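Long-range contacts in cytochrome P450 (Zobellia galactanivorans, PDB 6G5O), which is a haem protein of the cytochrome P450 family, holding protoporphyrin IX containing Fe in a largely helical fold: residues L357-N362 against V373-I378; K3-D8 against I261-P266; D125-L130 against A228-I233. All blocks are in the same frame, centred on the assembly; numbering follows the deposited sequence.

Contact 1 (L357-N362 against V373-I378); sequences LDYKEN and VGFHNI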
loop_
_atom_site.group_PDB
_atom_site.type_symbol
_atom_site.label_atom_id
_atom_site.label_comp_id
_atom_site.label_asym_id
_atom_site.label_seq_id
_atom_site.Cartn_x
_atom_site.Cartn_y
_atom_site.Cartn_z
ATOM N N LEU A 357 -10.882 1.287 -22.813
ATOM C CA LEU A 357 -10.600 1.028 -24.226
ATOM C C LEU A 357 -9.702 -0.180 -24.501
ATOM O O LEU A 357 -9.848 -0.789 -25.555
ATOM C CB LEU A 357 -10.004 2.270 -24.891
ATOM C CG LEU A 357 -10.840 3.563 -24.935
ATOM C CD1 LEU A 357 -10.179 4.615 -25.828
ATOM C CD2 LEU A 357 -12.267 3.328 -25.421
ATOM N N ASP A 358 -8.812 -0.544 -23.582
ATOM C CA ASP A 358 -7.877 -1.642 -23.783
ATOM C C ASP A 358 -7.038 -1.793 -22.548
ATOM O O ASP A 358 -6.652 -0.799 -21.962
ATOM C CB ASP A 358 -6.912 -1.360 -24.936
ATOM C CG ASP A 358 -6.459 -2.628 -25.594
ATOM O OD1 ASP A 358 -5.955 -3.502 -24.859
ATOM O OD2 ASP A 358 -6.655 -2.784 -26.825
ATOM N N TYR A 359 -6.674 -3.014 -22.188
ATOM C CA TYR A 359 -5.972 -3.218 -20.935
ATOM C C TYR A 359 -5.177 -4.484 -20.922
ATOM O O TYR A 359 -5.387 -5.327 -21.756
ATOM C CB TYR A 359 -6.993 -3.263 -19.796
ATOM C CG TYR A 359 -7.959 -4.436 -19.817
ATOM C CD1 TYR A 359 -9.153 -4.354 -20.522
ATOM C CD2 TYR A 359 -7.681 -5.607 -19.112
ATOM C CE1 TYR A 359 -10.065 -5.396 -20.503
ATOM C CE2 TYR A 359 -8.568 -6.659 -19.092
ATOM C CZ TYR A 359 -9.762 -6.550 -19.791
ATOM O OH TYR A 359 -10.650 -7.598 -19.766
ATOM N N LYS A 360 -4.263 -4.611 -19.966
ATOM C CA LYS A 360 -3.628 -5.879 -19.672
ATOM C C LYS A 360 -3.523 -6.007 -18.150
ATOM O O LYS A 360 -3.034 -5.102 -17.473
ATOM C CB LYS A 360 -2.252 -5.928 -20.317
ATOM C CG LYS A 360 -1.447 -7.205 -20.118
ATOM C CD LYS A 360 -0.692 -7.580 -21.398
ATOM C CE LYS A 360 0.245 -6.485 -21.949
ATOM N NZ LYS A 360 1.631 -6.566 -21.397
ATOM N N GLU A 361 -3.940 -7.148 -17.634
ATOM C CA GLU A 361 -4.001 -7.403 -16.214
ATOM C C GLU A 361 -2.647 -7.692 -15.621
ATOM O O GLU A 361 -1.801 -8.308 -16.249
ATOM C CB GLU A 361 -4.935 -8.586 -15.926
ATOM C CG GLU A 361 -6.405 -8.372 -16.313
ATOM C CD GLU A 361 -7.311 -9.579 -16.005
ATOM O OE1 GLU A 361 -6.794 -10.716 -15.888
ATOM O OE2 GLU A 361 -8.558 -9.366 -15.844
ATOM N N ASN A 362 -2.449 -7.242 -14.386
ATOM C CA ASN A 362 -1.260 -7.588 -13.604
ATOM C C ASN A 362 -1.704 -8.686 -12.664
ATOM O O ASN A 362 -2.519 -8.453 -11.777
ATOM C CB ASN A 362 -0.757 -6.329 -12.874
ATOM C CG ASN A 362 0.437 -6.572 -11.950
ATOM O OD1 ASN A 362 0.870 -7.689 -11.730
ATOM N ND2 ASN A 362 0.950 -5.483 -11.365
ATOM N N VAL A 373 -4.130 -8.168 -9.106
ATOM C CA VAL A 373 -3.883 -7.043 -8.195
ATOM C C VAL A 373 -4.203 -5.717 -8.837
ATOM O O VAL A 373 -4.356 -4.726 -8.135
ATOM C CB VAL A 373 -2.428 -7.022 -7.640
ATOM C CG1 VAL A 373 -1.417 -6.624 -8.722
ATOM C CG2 VAL A 373 -2.309 -6.076 -6.417
ATOM N N GLY A 374 -4.367 -5.705 -10.161
ATOM C CA GLY A 374 -4.613 -4.493 -10.919
ATOM C C GLY A 374 -4.292 -4.669 -12.402
ATOM O O GLY A 374 -4.551 -5.725 -12.986
ATOM N N PHE A 375 -3.712 -3.628 -12.999
ATOM C CA PHE A 375 -3.403 -3.573 -14.428
ATOM C C PHE A 375 -1.960 -3.132 -14.689
ATOM O O PHE A 375 -1.446 -2.249 -14.002
ATOM C CB PHE A 375 -4.315 -2.576 -15.088
ATOM C CG PHE A 375 -5.758 -2.886 -14.900
ATOM C CD1 PHE A 375 -6.430 -3.697 -15.801
ATOM C CD2 PHE A 375 -6.442 -2.392 -13.808
ATOM C CE1 PHE A 375 -7.775 -3.978 -15.630
ATOM C CE2 PHE A 375 -7.793 -2.638 -13.644
ATOM C CZ PHE A 375 -8.464 -3.447 -14.546
ATOM N N HIS A 376 -1.313 -3.752 -15.687
ATOM C CA HIS A 376 -0.019 -3.283 -16.187
ATOM C C HIS A 376 -0.274 -2.024 -16.994
ATOM O O HIS A 376 0.517 -1.082 -16.973
ATOM C CB HIS A 376 0.670 -4.365 -17.010
ATOM C CG HIS A 376 1.308 -5.449 -16.185
ATOM N ND1 HIS A 376 2.201 -5.188 -15.165
ATOM C CD2 HIS A 376 1.202 -6.798 -16.245
ATOM C CE1 HIS A 376 2.603 -6.326 -14.618
ATOM N NE2 HIS A 376 2.009 -7.319 -15.253
ATOM N N ASN A 377 -1.390 -1.997 -17.701
ATOM C CA ASN A 377 -1.818 -0.806 -18.415
ATOM C C ASN A 377 -3.323 -0.849 -18.625
ATOM O O ASN A 377 -3.911 -1.906 -18.604
ATOM C CB ASN A 377 -1.057 -0.662 -19.768
ATOM C CG ASN A 377 -1.165 -1.907 -20.640
ATOM O OD1 ASN A 377 -0.410 -2.898 -20.470
ATOM N ND2 ASN A 377 -2.145 -1.880 -21.556
ATOM N N ILE A 378 -3.953 0.308 -18.784
ATOM C CA ILE A 378 -5.381 0.358 -19.043
ATOM C C ILE A 378 -5.646 1.712 -19.595
ATOM O O ILE A 378 -5.306 2.706 -18.955
ATOM C CB ILE A 378 -6.271 0.078 -17.785
ATOM C CG1 ILE A 378 -7.762 0.319 -18.091
ATOM C CG2 ILE A 378 -5.865 0.904 -16.569
ATOM C CD1 ILE A 378 -8.713 -0.550 -17.288
#
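The flat amide of Asn362 lies almost parallel to the imidazole of His376, planes 13° apart, so the pair stacks although the side chains cross at about a right angle. Asn362 CB sits over the ring centre, 3.7 Å from the His376 centroid (CH-pi), and chi1 of 177°, CG anti to the backbone N, lays the amide over the ring with CG 3.4 Å from His376 CE1. On its other flank the amide lies alongside Val373, with CG 3.7 Å from Val373 CG1. Beneath these side chains runs the hairpin of strands 351-366 and 369-384, interrupted by a classic beta bulge: His376 and Asn377 both face Lys360. Lys360 N donates to Asn377 O at 3.0 Å, while Lys360 O takes the N-H of His376 at 2.8 Å, nearly along the C=O axis. Past the bulge Asn362 is gripped through its backbone by Gly374 O and Val373 N. Tyr359 and Phe375 meet obliquely, their planes at 89°, with Tyr359 CD2 at the edge of the Phe375 ring, 3.8 Å from Phe375 CE1. Ile378 CD1 covers one face of Phe375, and Ile378 CB packs against Tyr359 CB. Helix 223-238 receives Phe375 at Asn231 and Ala234, and Ile378 at Thr230.

Contact 2 (K3-D8 against I261-P266); sequences KSELPD and IRYFSP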
loop_
_atom_site.group_PDB
_atom_site.type_symbol
_atom_site.label_atom_id
_atom_site.label_comp_id
_atom_site.label_asym_id
_atom_site.label_seq_id
_atom_site.Cartn_x
_atom_site.Cartn_y
_atom_site.Cartn_z
ATOM N N LYS A 3 -14.520 -6.312 -16.063
ATOM C CA LYS A 3 -13.146 -5.804 -16.298
ATOM C C LYS A 3 -12.448 -5.234 -15.032
ATOM O O LYS A 3 -11.258 -5.511 -14.815
ATOM C CB LYS A 3 -13.111 -4.749 -17.399
ATOM C CG LYS A 3 -13.224 -5.253 -18.824
ATOM C CD LYS A 3 -13.198 -4.062 -19.787
ATOM C CE LYS A 3 -13.863 -4.349 -21.136
ATOM N NZ LYS A 3 -14.449 -3.093 -21.712
ATOM N N SER A 4 -13.196 -4.482 -14.214
ATOM C CA SER A 4 -12.693 -3.978 -12.913
ATOM C C SER A 4 -12.833 -4.958 -11.766
ATOM O O SER A 4 -12.538 -4.608 -10.639
ATOM C CB SER A 4 -13.372 -2.644 -12.507
ATOM O OG SER A 4 -14.755 -2.782 -12.258
ATOM N N GLU A 5 -13.263 -6.177 -12.042
ATOM C CA GLU A 5 -13.388 -7.176 -10.997
ATOM C C GLU A 5 -12.024 -7.703 -10.564
ATOM O O GLU A 5 -11.215 -7.972 -11.429
ATOM C CB GLU A 5 -14.245 -8.338 -11.505
ATOM C CG GLU A 5 -14.437 -9.499 -10.510
ATOM C CD GLU A 5 -15.652 -10.395 -10.820
ATOM O OE1 GLU A 5 -16.436 -10.063 -11.764
ATOM O OE2 GLU A 5 -15.816 -11.436 -10.106
ATOM N N LEU A 6 -11.811 -7.886 -9.257
ATOM C CA LEU A 6 -10.691 -8.675 -8.731
ATOM C C LEU A 6 -11.253 -9.917 -8.063
ATOM O O LEU A 6 -11.764 -9.846 -6.943
ATOM C CB LEU A 6 -9.840 -7.890 -7.721
ATOM C CG LEU A 6 -8.768 -6.957 -8.307
ATOM C CD1 LEU A 6 -9.436 -5.890 -9.141
ATOM C CD2 LEU A 6 -7.888 -6.335 -7.222
ATOM N N PRO A 7 -11.189 -11.063 -8.756
ATOM C CA PRO A 7 -11.666 -12.311 -8.197
ATOM C C PRO A 7 -10.873 -12.693 -6.973
ATOM O O PRO A 7 -9.755 -12.229 -6.796
ATOM C CB PRO A 7 -11.394 -13.338 -9.312
ATOM C CG PRO A 7 -11.263 -12.549 -10.558
ATOM C CD PRO A 7 -10.675 -11.237 -10.123
ATOM N N ASP A 8 -11.463 -13.558 -6.161
ATOM C CA ASP A 8 -10.860 -14.071 -4.958
ATOM C C ASP A 8 -10.345 -15.483 -5.251
ATOM O O ASP A 8 -11.091 -16.449 -5.122
ATOM C CB ASP A 8 -11.918 -14.081 -3.831
ATOM C CG ASP A 8 -11.411 -14.689 -2.518
ATOM O OD1 ASP A 8 -10.204 -14.693 -2.276
ATOM O OD2 ASP A 8 -12.242 -15.151 -1.706
ATOM N N ILE A 261 -10.151 -0.051 -0.239
ATOM C CA ILE A 261 -8.968 -0.706 0.287
ATOM C C ILE A 261 -9.231 -2.168 0.629
ATOM O O ILE A 261 -8.407 -3.012 0.386
ATOM C CB ILE A 261 -8.388 0.039 1.511
ATOM C CG1 ILE A 261 -7.876 1.428 1.091
ATOM C CG2 ILE A 261 -7.276 -0.771 2.154
ATOM C CD1 ILE A 261 -6.920 1.419 -0.082
ATOM N N ARG A 262 -10.366 -2.472 1.212
ATOM C CA ARG A 262 -10.738 -3.861 1.531
ATOM C C ARG A 262 -10.755 -4.776 0.290
ATOM O O ARG A 262 -10.140 -5.855 0.248
ATOM C CB ARG A 262 -12.154 -3.912 2.158
ATOM C CG ARG A 262 -12.581 -5.303 2.622
ATOM C CD ARG A 262 -14.074 -5.379 2.934
ATOM N NE ARG A 262 -14.919 -5.199 1.742
ATOM C CZ ARG A 262 -15.203 -6.170 0.890
ATOM N NH1 ARG A 262 -14.726 -7.389 1.093
ATOM N NH2 ARG A 262 -15.933 -5.912 -0.174
ATOM N N TYR A 263 -11.537 -4.334 -0.680
ATOM C CA TYR A 263 -11.816 -5.108 -1.835
ATOM C C TYR A 263 -10.581 -5.215 -2.696
ATOM O O TYR A 263 -10.242 -6.311 -3.115
ATOM C CB TYR A 263 -12.957 -4.509 -2.648
ATOM C CG TYR A 263 -13.271 -5.303 -3.893
ATOM C CD1 TYR A 263 -14.045 -6.445 -3.834
ATOM C CD2 TYR A 263 -12.837 -4.870 -5.143
ATOM C CE1 TYR A 263 -14.352 -7.164 -4.992
ATOM C CE2 TYR A 263 -13.139 -5.562 -6.307
ATOM C CZ TYR A 263 -13.887 -6.724 -6.219
ATOM O OH TYR A 263 -14.174 -7.436 -7.355
ATOM N N PHE A 264 -9.907 -4.102 -2.979
ATOM C CA PHE A 264 -8.674 -4.178 -3.790
ATOM C C PHE A 264 -7.452 -4.755 -3.080
ATOM O O PHE A 264 -6.618 -5.383 -3.712
ATOM C CB PHE A 264 -8.326 -2.848 -4.358
ATOM C CG PHE A 264 -9.380 -2.291 -5.261
ATOM C CD1 PHE A 264 -9.947 -3.061 -6.253
ATOM C CD2 PHE A 264 -9.752 -0.979 -5.164
ATOM C CE1 PHE A 264 -10.908 -2.547 -7.102
ATOM C CE2 PHE A 264 -10.715 -0.473 -6.022
ATOM C CZ PHE A 264 -11.306 -1.256 -6.957
ATOM N N SER A 265 -7.369 -4.564 -1.772
ATOM C CA SER A 265 -6.242 -5.077 -0.949
ATOM C C SER A 265 -4.905 -5.030 -1.673
ATOM O O SER A 265 -4.260 -6.038 -1.871
ATOM C CB SER A 265 -6.557 -6.475 -0.404
ATOM O OG SER A 265 -7.554 -6.444 0.634
ATOM N N PRO A 266 -4.471 -3.819 -2.043
ATOM C CA PRO A 266 -3.312 -3.619 -2.907
ATOM C C PRO A 266 -2.010 -4.200 -2.388
ATOM O O PRO A 266 -1.148 -4.534 -3.206
ATOM C CB PRO A 266 -3.239 -2.106 -3.047
ATOM C CG PRO A 266 -4.563 -1.600 -2.603
ATOM C CD PRO A 266 -4.990 -2.534 -1.545
#
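This is a small buried contact between the irregular N-terminal segment ahead of helix 11-16 and the last turn of helix 253-264, and one hydrogen bond and one leucine carry most of it. With CG anti to its backbone N (chi1 179°), Tyr263 reaches out so that its hydroxyl arrives at the backbone between Glu5 and Leu6. There Leu6 N donates to Tyr263 OH at 3.1 Å, bent to 154° at the hydrogen. Leu6 O accepts from Arg300 NH2. Glu5 turns its CB away from the helix, yet its CG still passes 3.8 Å from Tyr263 OH. In this P450 the helix ends right at the haem: Ile261 and Pro266 touch the cofactor, and Ser265, with positive phi, breaks the helical run. Ser265 OG bonds back to Arg262 O at 2.7 Å, from above the carbonyl plane. Leu6 points toward the helix and crosses Phe264 at about a right angle. Its CD2 meets the edge of that ring, 4.0 Å from Phe264 CD1, and also lies 3.9 Å from Phe264 O, an oxygen that accepts from Arg371 NH2. Phe264 CE1 in turn sits in plane at the edge of the Tyr263 ring.

Contact 3 (D125-L130 against A228-I233); sequences DFALRL and AVTNSI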
loop_
_atom_site.group_PDB
_atom_site.type_symbol
_atom_site.label_atom_id
_atom_site.label_comp_id
_atom_site.label_asym_id
_atom_site.label_seq_id
_atom_site.Cartn_x
_atom_site.Cartn_y
_atom_site.Cartn_z
ATOM N N ASP A 125 0.523 7.418 -17.144
ATOM C CA ASP A 125 0.218 8.826 -17.405
ATOM C C ASP A 125 -0.615 9.490 -16.317
ATOM O O ASP A 125 -0.681 10.716 -16.270
ATOM C CB ASP A 125 -0.542 9.010 -18.743
ATOM C CG ASP A 125 0.230 8.474 -19.977
ATOM O OD1 ASP A 125 1.426 8.076 -19.880
ATOM O OD2 ASP A 125 -0.410 8.449 -21.058
ATOM N N PHE A 126 -1.285 8.711 -15.476
ATOM C CA PHE A 126 -2.163 9.293 -14.458
ATOM C C PHE A 126 -1.733 8.855 -13.031
ATOM O O PHE A 126 -1.371 9.673 -12.237
ATOM C CB PHE A 126 -3.635 8.942 -14.750
ATOM C CG PHE A 126 -4.609 9.609 -13.830
ATOM C CD1 PHE A 126 -4.741 9.194 -12.518
ATOM C CD2 PHE A 126 -5.386 10.651 -14.270
ATOM C CE1 PHE A 126 -5.621 9.819 -11.662
ATOM C CE2 PHE A 126 -6.274 11.275 -13.427
ATOM C CZ PHE A 126 -6.388 10.850 -12.114
ATOM N N ALA A 127 -1.755 7.569 -12.733
ATOM C CA ALA A 127 -1.521 7.077 -11.384
ATOM C C ALA A 127 -0.089 7.337 -10.882
ATOM O O ALA A 127 0.086 7.864 -9.785
ATOM C CB ALA A 127 -1.858 5.607 -11.321
ATOM N N LEU A 128 0.901 7.016 -11.710
ATOM C CA LEU A 128 2.314 7.277 -11.398
ATOM C C LEU A 128 2.620 8.766 -11.190
ATOM O O LEU A 128 3.387 9.137 -10.294
ATOM C CB LEU A 128 3.204 6.717 -12.497
ATOM C CG LEU A 128 4.695 7.045 -12.445
ATOM C CD1 LEU A 128 5.389 6.471 -11.206
ATOM C CD2 LEU A 128 5.385 6.505 -13.694
ATOM N N ARG A 129 2.013 9.621 -11.999
ATOM C CA ARG A 129 2.164 11.072 -11.839
ATOM C C ARG A 129 1.525 11.588 -10.531
ATOM O O ARG A 129 2.109 12.414 -9.839
ATOM C CB ARG A 129 1.508 11.840 -12.998
ATOM C CG ARG A 129 2.408 12.296 -14.158
ATOM C CD ARG A 129 2.649 11.189 -15.155
ATOM N NE ARG A 129 3.351 11.605 -16.357
ATOM C CZ ARG A 129 4.176 10.823 -17.072
ATOM N NH1 ARG A 129 4.435 9.557 -16.720
ATOM N NH2 ARG A 129 4.762 11.307 -18.171
ATOM N N LEU A 130 0.279 11.200 -10.267
ATOM C CA LEU A 130 -0.384 11.593 -9.044
ATOM C C LEU A 130 0.426 11.094 -7.800
ATOM O O LEU A 130 0.679 11.859 -6.893
ATOM C CB LEU A 130 -1.803 11.040 -9.055
ATOM C CG LEU A 130 -2.808 11.429 -7.976
ATOM C CD1 LEU A 130 -4.183 10.886 -8.346
ATOM C CD2 LEU A 130 -2.391 10.865 -6.631
ATOM N N ALA A 228 -4.210 1.175 -6.117
ATOM C CA ALA A 228 -5.450 1.725 -5.557
ATOM C C ALA A 228 -6.058 2.784 -6.462
ATOM O O ALA A 228 -7.275 2.838 -6.657
ATOM C CB ALA A 228 -5.205 2.316 -4.162
ATOM N N VAL A 229 -5.222 3.686 -6.961
ATOM C CA VAL A 229 -5.722 4.784 -7.790
ATOM C C VAL A 229 -6.303 4.238 -9.099
ATOM O O VAL A 229 -7.399 4.624 -9.523
ATOM C CB VAL A 229 -4.621 5.832 -8.054
ATOM C CG1 VAL A 229 -4.993 6.794 -9.166
ATOM C CG2 VAL A 229 -4.353 6.620 -6.787
ATOM N N THR A 230 -5.563 3.318 -9.703
ATOM C CA THR A 230 -5.916 2.761 -11.006
ATOM C C THR A 230 -7.183 1.894 -10.880
ATOM O O THR A 230 -8.130 2.066 -11.663
ATOM C CB THR A 230 -4.759 1.958 -11.588
ATOM O OG1 THR A 230 -3.628 2.824 -11.744
ATOM C CG2 THR A 230 -5.125 1.383 -12.964
ATOM N N ASN A 231 -7.217 1.022 -9.860
ATOM C CA ASN A 231 -8.368 0.172 -9.610
ATOM C C ASN A 231 -9.646 0.964 -9.311
ATOM O O ASN A 231 -10.748 0.538 -9.718
ATOM C CB ASN A 231 -8.072 -0.856 -8.528
ATOM C CG ASN A 231 -7.056 -1.914 -8.979
ATOM O OD1 ASN A 231 -6.750 -2.000 -10.158
ATOM N ND2 ASN A 231 -6.504 -2.701 -8.037
ATOM N N SER A 232 -9.507 2.112 -8.648
ATOM C CA SER A 232 -10.644 2.951 -8.338
ATOM C C SER A 232 -11.288 3.555 -9.586
ATOM O O SER A 232 -12.518 3.700 -9.668
ATOM C CB SER A 232 -10.238 4.060 -7.383
ATOM O OG SER A 232 -9.780 3.472 -6.170
ATOM N N ILE A 233 -10.459 3.962 -10.531
ATOM C CA ILE A 233 -10.966 4.605 -11.733
ATOM C C ILE A 233 -11.645 3.545 -12.611
ATOM O O ILE A 233 -12.764 3.758 -13.113
ATOM C CB ILE A 233 -9.835 5.328 -12.483
ATOM C CG1 ILE A 233 -9.361 6.531 -11.653
ATOM C CG2 ILE A 233 -10.308 5.805 -13.845
ATOM C CD1 ILE A 233 -7.943 6.940 -12.021
#
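Ala228 opens the segment, and its carbonyl O accepts both Ser232 N and Ser232 OG. Val229 is the central apolar residue. Its CG1, anti to the backbone N (chi1 166°), enters among three side chains: it lies at the edge of the Phe126 ring, near its plane, 4.0 Å from Phe126 CE1, equally far from Ala127 CB, and a little farther from Leu130 CD1. Next comes Thr230, whose OG1 sits 3.3 Å from Ala127 CB. Asn231 bonds through ND2 to Val373 O of strand 369-384, and Ser232 packs on Phe264. Ile233, one turn beyond Val229, brings CD1 obliquely to the Phe126 ring, 3.7 Å from Phe126 CE1, so the phenyl meets both branched side chains. The helices run roughly antiparallel at 141°, their axes 9.4 Å apart, and the CA atoms of Ala127 and Val229 come within 6.0 Å. Helix 97-117 and helix 333-350 also pack on Phe126. The helices are held here by close apolar contacts of methyl groups and one ring, with no directional bond between the two segments; Thr230 OG1 can lie against a methyl because Ile226 O, one turn back in its own helix, already satisfies it.

Helix 223-238 ties the three together. From its 228-233 segment, Asn231 ND2 probably bonds to Val373 O of contact 1 at 3.0 Å, while Thr230 CG2 lies 3.7 Å from Ile378 CG2. The same helix meets contact 2, where Phe264 CZ comes 3.3 Å from Asn231 O. Contacts 1 and 2 also touch directly: Phe375 CZ is 3.5 Å from Lys3 O, and Val373 CG2 is 3.7 Å from Pro266 O. Centres lie about 12 to 15 Å apart. Contact 2 reaches the haem pocket itself through Ile261 and Pro266; the side chains of Val373 and Val229 stay about 9 and 8 Å from the haem.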